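Local coordinates for NUDIX hydrolase (Jonesia denitrificans, PDB 4KTB) that possibly hydrolyses diadenosine tetraphosphate (Ap4A) asymmetrically, into ATP and AMP, as a Nudix-family protein, at the interface of chains A and B and the interface of chains A and C. Coordinates in Å, arbitrary orientation; residue numbers count along the deposited sequence, not the author numbering. Chains: chain A/B/C, Putative uncharacterized protein.

Contact 1: the interface of chains A and B. Residues chain A 178, 181, 185, 190; chain B 181, 185, 190-192.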
loop_
_atom_site.group_PDB
_atom_site.type_symbol
_atom_site.label_atom_id
_atom_site.label_comp_id
_atom_site.label_asym_id
_atom_site.label_seq_id
_atom_site.Cartn_x
_atom_site.Cartn_y
_atom_site.Cartn_z
HETATM N N MSE A 178 19.058 1.831 -4.300
HETATM C CA MSE A 178 18.018 2.557 -3.587
HETATM C C MSE A 178 16.695 1.801 -3.591
HETATM O O MSE A 178 15.988 1.753 -2.582
HETATM C CB MSE A 178 17.814 3.930 -4.207
HETATM C CG MSE A 178 16.665 4.697 -3.589
HETATM SE SE MSE A 178 16.790 4.863 -1.641
HETATM C CE MSE A 178 18.611 5.572 -1.442
ATOM N N LYS A 181 16.739 -0.630 -0.976
ATOM C CA LYS A 181 16.513 -0.031 0.334
ATOM C C LYS A 181 15.047 0.288 0.561
ATOM O O LYS A 181 14.519 0.110 1.658
ATOM C CB LYS A 181 17.328 1.245 0.480
ATOM C CG LYS A 181 18.815 1.022 0.551
ATOM C CD LYS A 181 19.487 2.295 1.006
ATOM C CE LYS A 181 20.585 2.700 0.043
ATOM N NZ LYS A 181 21.227 3.999 0.409
ATOM N N ALA A 185 12.926 -1.220 3.425
ATOM C CA ALA A 185 12.132 -0.288 4.205
ATOM C C ALA A 185 10.691 -0.790 4.240
ATOM O O ALA A 185 10.109 -0.920 5.300
ATOM C CB ALA A 185 12.201 1.096 3.622
ATOM N N LEU A 190 14.937 -2.436 6.893
ATOM C CA LEU A 190 16.062 -1.603 6.478
ATOM C C LEU A 190 17.027 -1.464 7.656
ATOM O O LEU A 190 16.607 -1.112 8.747
ATOM C CB LEU A 190 15.576 -0.226 6.036
ATOM C CG LEU A 190 16.637 0.747 5.527
ATOM C CD1 LEU A 190 17.188 0.302 4.168
ATOM C CD2 LEU A 190 16.026 2.132 5.441
ATOM N N LYS B 181 12.946 7.111 8.178
ATOM C CA LYS B 181 13.573 6.623 6.958
ATOM C C LYS B 181 12.623 5.785 6.106
ATOM O O LYS B 181 12.646 5.864 4.876
ATOM C CB LYS B 181 14.848 5.850 7.285
ATOM C CG LYS B 181 15.981 6.718 7.843
ATOM C CD LYS B 181 17.329 5.985 7.766
ATOM C CE LYS B 181 18.137 6.140 9.039
ATOM N NZ LYS B 181 19.351 5.269 9.027
ATOM N N ALA B 185 11.540 6.613 2.387
ATOM C CA ALA B 185 11.665 5.560 1.393
ATOM C C ALA B 185 10.320 5.386 0.688
ATOM O O ALA B 185 10.260 5.277 -0.527
ATOM C CB ALA B 185 12.115 4.269 2.046
ATOM N N LEU B 190 14.097 8.873 -0.011
ATOM C CA LEU B 190 15.176 8.590 0.921
ATOM C C LEU B 190 16.481 8.944 0.235
ATOM O O LEU B 190 16.729 8.487 -0.877
ATOM C CB LEU B 190 15.186 7.125 1.295
ATOM C CG LEU B 190 16.233 6.774 2.340
ATOM C CD1 LEU B 190 15.721 7.108 3.739
ATOM C CD2 LEU B 190 16.567 5.310 2.204
ATOM N N PRO B 191 17.322 9.769 0.886
ATOM C CA PRO B 191 18.556 10.241 0.248
ATOM C C PRO B 191 19.628 9.175 0.203
ATOM O O PRO B 191 19.676 8.322 1.091
ATOM C CB PRO B 191 19.032 11.353 1.193
ATOM C CG PRO B 191 18.516 10.955 2.520
ATOM C CD PRO B 191 17.166 10.325 2.242
ATOM N N ASP B 192 20.480 9.227 -0.813
ATOM C CA ASP B 192 21.701 8.426 -0.826
ATOM C C ASP B 192 22.853 9.309 -0.382
ATOM O O ASP B 192 23.068 10.382 -0.945
ATOM C CB ASP B 192 21.962 7.885 -2.231
ATOM C CG ASP B 192 23.294 7.153 -2.349
ATOM O OD1 ASP B 192 23.833 6.662 -1.330
ATOM O OD2 ASP B 192 23.797 7.048 -3.489
HETATM O O HOH W 1 20.161 5.983 1.461
#
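Helix 176-186 of each chain, together with the C-terminal tail that follows it, contributes this patch of the two-fold symmetric interface between chains A and B; whether it persists in solution the structure alone does not show. Where the two helices come together, A:Ala185 and B:Ala185 meet methyl to methyl, their CB atoms 3.5 Å apart, and the small side chains let the backbones come close. To one side A:Met178, present as selenomethionine, reaches across to B:Leu190 in the tail of chain B. Its CG is anti to the backbone N (chi1 175°), and bends at chi2 and chi3 fold the end of the chain over, so that it crosses B:Leu190 obliquely. The selenium SE packs 3.9 Å from CD2 of B:Leu190, one branch of the leucine fork. The terminal methyl CE lies 3.5 Å from the backbone carbonyl O of B:Leu190, a van der Waals contact with a polar atom. B:Leu190 presents that branch with its own CG anti to N (chi1 -176°). Alongside, A:Lys181, kinked at chi3, crosses B:Asp192 at about a right angle. Its ammonium NZ stays 4.1 Å from the carboxylate OD1 of B:Asp192, so the opposite charges may attract without forming a salt bridge. The direct contacts are thus largely apolar, and a polar link runs through a water modelled unusually close, 2.5 Å from A:Lys181 NZ, and also near the carbonyl O of B:Pro191.

Contact 2: the interface of chains A and C. Residues chain A 84, 86-87, 90, 105-107, 109; chain C 49, 51-55, 187, 189.
In this patch of the two-fold interface between chains A and C, copies of one protein, two arginines of chain A grip the turn between strands 38-49 and 55-64 of chain C; the structure alone does not show whether the pair forms in solution. A:Arg86 sends NH2 to the backbone carbonyl O of C:Ser52 at 2.9 Å; the bond is nearly straight (160° at H), and the donor lies in the carbonyl plane on a lone pair. A:Arg84 makes the salt bridge, its NH2 2.7 Å from the carboxylate OD2 of C:Asp54 and nearly along the C-O axis, with guanidinium and carboxylate almost coplanar. Against the turn, A:Val90 CG2 packs 3.8 Å from C:Ser52 CA, while A:Ile105 lies against C:Gly53. The methyl of A:Ala107 reaches 3.5 Å to CG2 of C:Val55.

In the next shell, A:Asp87 in helix 85-97 holds A:Arg84 side-on: NE donates to OD2 at 2.8 Å and NH1 to OD1, both from above the carboxylate plane. A:Arg86 CD sits over the rim of one face of that guanidinium. A:Arg86 itself has CG in the crowded position (chi1 68°), and its NH1 is tied to the carbonyl O of A:Ala107 at 2.9 Å. C:Arg189, poorly ordered, embraces C:Asp54 side-on through the syn lone pairs of both oxygens. OD2 therefore accepts from two arginines, which would favour a charged carboxylate. A water joins them, 3.0 Å from A:Arg84 NH2 and bonded to C:Arg189 NH1.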
loop_
_atom_site.group_PDB
_atom_site.type_symbol
_atom_site.label_atom_id
_atom_site.label_comp_id
_atom_site.label_asym_id
_atom_site.label_seq_id
_atom_site.Cartn_x
_atom_site.Cartn_y
_atom_site.Cartn_z
ATOM N N ARG A 84 -0.144 -10.044 -18.684
ATOM C CA ARG A 84 -0.455 -9.460 -17.368
ATOM C C ARG A 84 0.803 -9.218 -16.534
ATOM O O ARG A 84 1.791 -9.920 -16.670
ATOM C CB ARG A 84 -1.397 -10.351 -16.564
ATOM C CG ARG A 84 -2.752 -10.554 -17.204
ATOM C CD ARG A 84 -3.661 -11.324 -16.249
ATOM N NE ARG A 84 -2.998 -12.525 -15.737
ATOM C CZ ARG A 84 -3.446 -13.278 -14.736
ATOM N NH1 ARG A 84 -2.748 -14.340 -14.358
ATOM N NH2 ARG A 84 -4.582 -12.976 -14.120
ATOM N N ARG A 86 1.377 -9.669 -13.269
ATOM C CA ARG A 86 1.680 -10.758 -12.344
ATOM C C ARG A 86 2.308 -11.929 -13.093
ATOM O O ARG A 86 3.119 -12.663 -12.528
ATOM C CB ARG A 86 0.434 -11.203 -11.558
ATOM C CG ARG A 86 -0.655 -11.878 -12.384
ATOM C CD ARG A 86 -1.859 -12.230 -11.493
ATOM N NE ARG A 86 -2.385 -11.054 -10.786
ATOM C CZ ARG A 86 -2.345 -10.861 -9.467
ATOM N NH1 ARG A 86 -2.850 -9.749 -8.948
ATOM N NH2 ARG A 86 -1.811 -11.771 -8.664
ATOM N N ASP A 87 1.948 -12.073 -14.372
ATOM C CA ASP A 87 2.501 -13.113 -15.245
ATOM C C ASP A 87 3.921 -12.768 -15.701
ATOM O O ASP A 87 4.773 -13.643 -15.824
ATOM C CB ASP A 87 1.624 -13.308 -16.493
ATOM C CG ASP A 87 0.296 -13.969 -16.185
ATOM O OD1 ASP A 87 0.236 -14.779 -15.241
ATOM O OD2 ASP A 87 -0.687 -13.680 -16.904
ATOM N N VAL A 90 6.030 -13.818 -12.916
ATOM C CA VAL A 90 6.297 -15.245 -12.966
ATOM C C VAL A 90 7.389 -15.541 -13.986
ATOM O O VAL A 90 8.357 -16.247 -13.705
ATOM C CB VAL A 90 5.041 -16.005 -13.369
ATOM C CG1 VAL A 90 5.372 -17.451 -13.630
ATOM C CG2 VAL A 90 3.964 -15.882 -12.289
ATOM N N ILE A 105 3.885 -15.021 -5.729
ATOM C CA ILE A 105 3.399 -13.810 -6.377
ATOM C C ILE A 105 2.301 -13.200 -5.514
ATOM O O ILE A 105 1.386 -13.895 -5.100
ATOM C CB ILE A 105 2.859 -14.106 -7.782
ATOM C CG1 ILE A 105 3.859 -14.960 -8.566
ATOM C CG2 ILE A 105 2.564 -12.810 -8.545
ATOM C CD1 ILE A 105 5.192 -14.257 -8.880
ATOM N N PRO A 106 2.395 -11.892 -5.232
ATOM C CA PRO A 106 1.401 -11.306 -4.334
ATOM C C PRO A 106 0.034 -11.376 -4.971
ATOM O O PRO A 106 -0.097 -11.227 -6.187
ATOM C CB PRO A 106 1.835 -9.838 -4.220
ATOM C CG PRO A 106 3.191 -9.756 -4.807
ATOM C CD PRO A 106 3.302 -10.877 -5.787
ATOM N N ALA A 107 -0.975 -11.620 -4.151
ATOM C CA ALA A 107 -2.349 -11.622 -4.608
ATOM C C ALA A 107 -2.680 -10.240 -5.152
ATOM O O ALA A 107 -3.415 -10.102 -6.133
ATOM C CB ALA A 107 -3.254 -11.977 -3.474
ATOM N N PRO A 109 -2.024 -6.569 -6.933
ATOM C CA PRO A 109 -1.268 -5.854 -7.960
ATOM C C PRO A 109 -0.613 -4.567 -7.450
ATOM O O PRO A 109 0.133 -3.944 -8.194
ATOM C CB PRO A 109 -2.329 -5.533 -9.020
ATOM C CG PRO A 109 -3.599 -5.475 -8.269
ATOM C CD PRO A 109 -3.474 -6.534 -7.202
ATOM N N VAL C 49 -4.233 -19.064 -3.904
ATOM C CA VAL C 49 -3.830 -18.343 -5.102
ATOM C C VAL C 49 -3.233 -19.310 -6.101
ATOM O O VAL C 49 -2.752 -20.362 -5.711
ATOM C CB VAL C 49 -2.877 -17.170 -4.784
ATOM C CG1 VAL C 49 -3.499 -16.277 -3.737
ATOM C CG2 VAL C 49 -1.533 -17.674 -4.289
ATOM N N GLU C 51 -0.427 -19.926 -9.459
ATOM C CA GLU C 51 1.021 -19.703 -9.544
ATOM C C GLU C 51 1.337 -18.209 -9.637
ATOM O O GLU C 51 2.399 -17.750 -9.207
ATOM C CB GLU C 51 1.612 -20.457 -10.747
ATOM C CG GLU C 51 3.143 -20.368 -10.873
ATOM C CD GLU C 51 3.705 -21.164 -12.055
ATOM O OE1 GLU C 51 4.870 -21.637 -11.966
ATOM O OE2 GLU C 51 2.990 -21.303 -13.077
ATOM N N SER C 52 0.388 -17.453 -10.182
ATOM C CA SER C 52 0.599 -16.039 -10.446
ATOM C C SER C 52 0.048 -15.166 -9.315
ATOM O O SER C 52 -0.144 -13.972 -9.503
ATOM C CB SER C 52 -0.051 -15.654 -11.776
ATOM O OG SER C 52 -1.463 -15.649 -11.666
ATOM N N GLY C 53 -0.219 -15.765 -8.154
ATOM C CA GLY C 53 -0.695 -15.017 -6.997
ATOM C C GLY C 53 -2.172 -14.684 -7.082
ATOM O O GLY C 53 -2.781 -14.214 -6.125
ATOM N N ASP C 54 -2.741 -14.946 -8.247
ATOM C CA ASP C 54 -4.142 -14.678 -8.515
ATOM C C ASP C 54 -5.034 -15.425 -7.532
ATOM O O ASP C 54 -4.930 -16.632 -7.387
ATOM C CB ASP C 54 -4.450 -15.148 -9.917
ATOM C CG ASP C 54 -5.491 -14.329 -10.579
ATOM O OD1 ASP C 54 -6.599 -14.217 -10.013
ATOM O OD2 ASP C 54 -5.199 -13.795 -11.667
ATOM N N VAL C 55 -5.898 -14.700 -6.843
ATOM C CA VAL C 55 -6.809 -15.321 -5.899
ATOM C C VAL C 55 -7.917 -16.096 -6.611
ATOM O O VAL C 55 -8.669 -15.534 -7.403
ATOM C CB VAL C 55 -7.414 -14.272 -4.969
ATOM C CG1 VAL C 55 -8.415 -14.918 -4.035
ATOM C CG2 VAL C 55 -6.313 -13.579 -4.177
ATOM N N ALA C 187 -7.352 -7.179 -4.297
ATOM C CA ALA C 187 -6.730 -8.256 -5.060
ATOM C C ALA C 187 -7.032 -8.132 -6.558
ATOM O O ALA C 187 -6.514 -8.890 -7.366
ATOM C CB ALA C 187 -7.180 -9.588 -4.531
ATOM N N ARG C 189 -9.932 -8.614 -7.684
ATOM C CA ARG C 189 -10.780 -9.768 -7.926
ATOM C C ARG C 189 -12.172 -9.575 -7.389
ATOM O O ARG C 189 -12.946 -10.519 -7.295
ATOM C CB ARG C 189 -10.145 -11.019 -7.324
ATOM C CG ARG C 189 -9.061 -11.649 -8.184
ATOM C CD ARG C 189 -9.661 -12.402 -9.351
ATOM N NE ARG C 189 -8.658 -12.715 -10.361
ATOM C CZ ARG C 189 -8.500 -12.035 -11.494
ATOM N NH1 ARG C 189 -7.552 -12.392 -12.352
ATOM N NH2 ARG C 189 -9.293 -11.003 -11.775
HETATM O O HOH W 2 -4.482 -16.562 -13.305
HETATM O O HOH W 3 -6.857 -11.210 -14.888
#

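Contact 3: the interface of chains A and C. Residues chain A 110, 186-188; chain C 108-110.
In both key side chains the first torsion is anti to the backbone N: CG of A:His186 (chi1 -178°) and OG of C:Ser108 (chi1 178°). The histidine, last residue of helix 176-186, thereby lays its imidazole beside its own carbonyl, and the serine of the loop of chain C brings its hydroxyl over the ring face and within reach of that carbonyl. This is part of the two-fold A–C interface, whose biological role the structure alone does not show. The hydroxyl OG of C:Ser108 sits 2.9 Å above the ring plane, offset toward the rim. NE2 of A:His186 is 3.0 Å from that OG, yet the oxygen lies over the face, where neither a ring N-H nor a ring lone pair would point, so this is packing more than a proper hydrogen bond. The hydroxyl instead donates to the carbonyl O of A:His186 at 3.1 Å, from above the carbonyl plane. It also accepts the backbone N-H of C:Gln110 at 2.9 Å, a straight bond (166° at H) that together with the donated bond should fix its rotation. The proline edge, C:Pro109 CD, rests 3.6 Å from the carbonyl O of A:Ala187. C:Gln110 crosses the imidazole at about a right angle, tip to tip with A:Gln110. The amide OE1 of C:Gln110 meets the ring edge in plane, 3.3 Å from CE1 of A:His186.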
loop_
_atom_site.group_PDB
_atom_site.type_symbol
_atom_site.label_atom_id
_atom_site.label_comp_id
_atom_site.label_asym_id
_atom_site.label_seq_id
_atom_site.Cartn_x
_atom_site.Cartn_y
_atom_site.Cartn_z
ATOM N N GLN A 110 -0.863 -4.182 -6.206
ATOM C CA GLN A 110 -0.247 -2.973 -5.682
ATOM C C GLN A 110 1.244 -3.172 -5.425
ATOM O O GLN A 110 1.619 -3.958 -4.567
ATOM C CB GLN A 110 -0.900 -2.542 -4.370
ATOM C CG GLN A 110 -0.343 -1.212 -3.854
ATOM C CD GLN A 110 -0.932 -0.815 -2.520
ATOM O OE1 GLN A 110 -1.118 -1.659 -1.641
ATOM N NE2 GLN A 110 -1.237 0.469 -2.360
ATOM N N HIS A 186 10.129 -1.087 3.069
ATOM C CA HIS A 186 8.744 -1.567 2.987
ATOM C C HIS A 186 8.531 -2.780 3.881
ATOM O O HIS A 186 7.516 -2.885 4.559
ATOM C CB HIS A 186 8.363 -1.927 1.552
ATOM C CG HIS A 186 6.941 -2.374 1.398
ATOM N ND1 HIS A 186 5.866 -1.536 1.634
ATOM C CD2 HIS A 186 6.408 -3.562 1.026
ATOM C CE1 HIS A 186 4.742 -2.189 1.408
ATOM N NE2 HIS A 186 5.037 -3.423 1.044
ATOM N N ALA A 187 9.502 -3.692 3.883
ATOM C CA ALA A 187 9.417 -4.926 4.672
ATOM C C ALA A 187 9.681 -4.696 6.164
ATOM O O ALA A 187 9.534 -5.597 6.985
ATOM C CB ALA A 187 10.367 -5.960 4.121
ATOM N N GLY A 188 10.071 -3.479 6.509
ATOM C CA GLY A 188 10.421 -3.167 7.879
ATOM C C GLY A 188 11.729 -3.819 8.279
ATOM O O GLY A 188 11.890 -4.266 9.411
ATOM N N SER C 108 5.755 -7.475 4.314
ATOM C CA SER C 108 5.496 -6.099 4.700
ATOM C C SER C 108 4.443 -6.020 5.769
ATOM O O SER C 108 3.405 -6.674 5.669
ATOM C CB SER C 108 4.976 -5.308 3.519
ATOM O OG SER C 108 4.686 -3.986 3.928
ATOM N N PRO C 109 4.705 -5.205 6.793
ATOM C CA PRO C 109 3.664 -4.913 7.774
ATOM C C PRO C 109 2.565 -3.998 7.241
ATOM O O PRO C 109 1.649 -3.731 8.004
ATOM C CB PRO C 109 4.428 -4.227 8.915
ATOM C CG PRO C 109 5.736 -3.783 8.309
ATOM C CD PRO C 109 6.041 -4.775 7.240
ATOM N N GLN C 110 2.628 -3.531 5.991
ATOM C CA GLN C 110 1.534 -2.707 5.465
ATOM C C GLN C 110 0.304 -3.570 5.184
ATOM O O GLN C 110 0.323 -4.396 4.268
ATOM C CB GLN C 110 1.934 -1.971 4.176
ATOM C CG GLN C 110 0.872 -0.977 3.658
ATOM C CD GLN C 110 1.207 -0.387 2.295
ATOM O OE1 GLN C 110 1.611 -1.104 1.374
ATOM N NE2 GLN C 110 1.024 0.925 2.152
#

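Contact 1 lies about 13 Å from contact 3 and about 27 Å from contact 2, while contacts 2 and 3 are about 17 Å apart, all between centres of C-alpha atoms. Helix 176-186 joins contacts 1 and 3: A:Ala185 faces chain B, and its neighbour A:His186 faces chain C. Contacts 2 and 3 belong to one two-fold interface, in which residues 107-110 of each chain lie against residues 186-188 of the other. Each subunit thus uses its C-terminal region against two partners, consistent with the tetramer of the deposited assembly, though its biological relevance is not established by the structure alone.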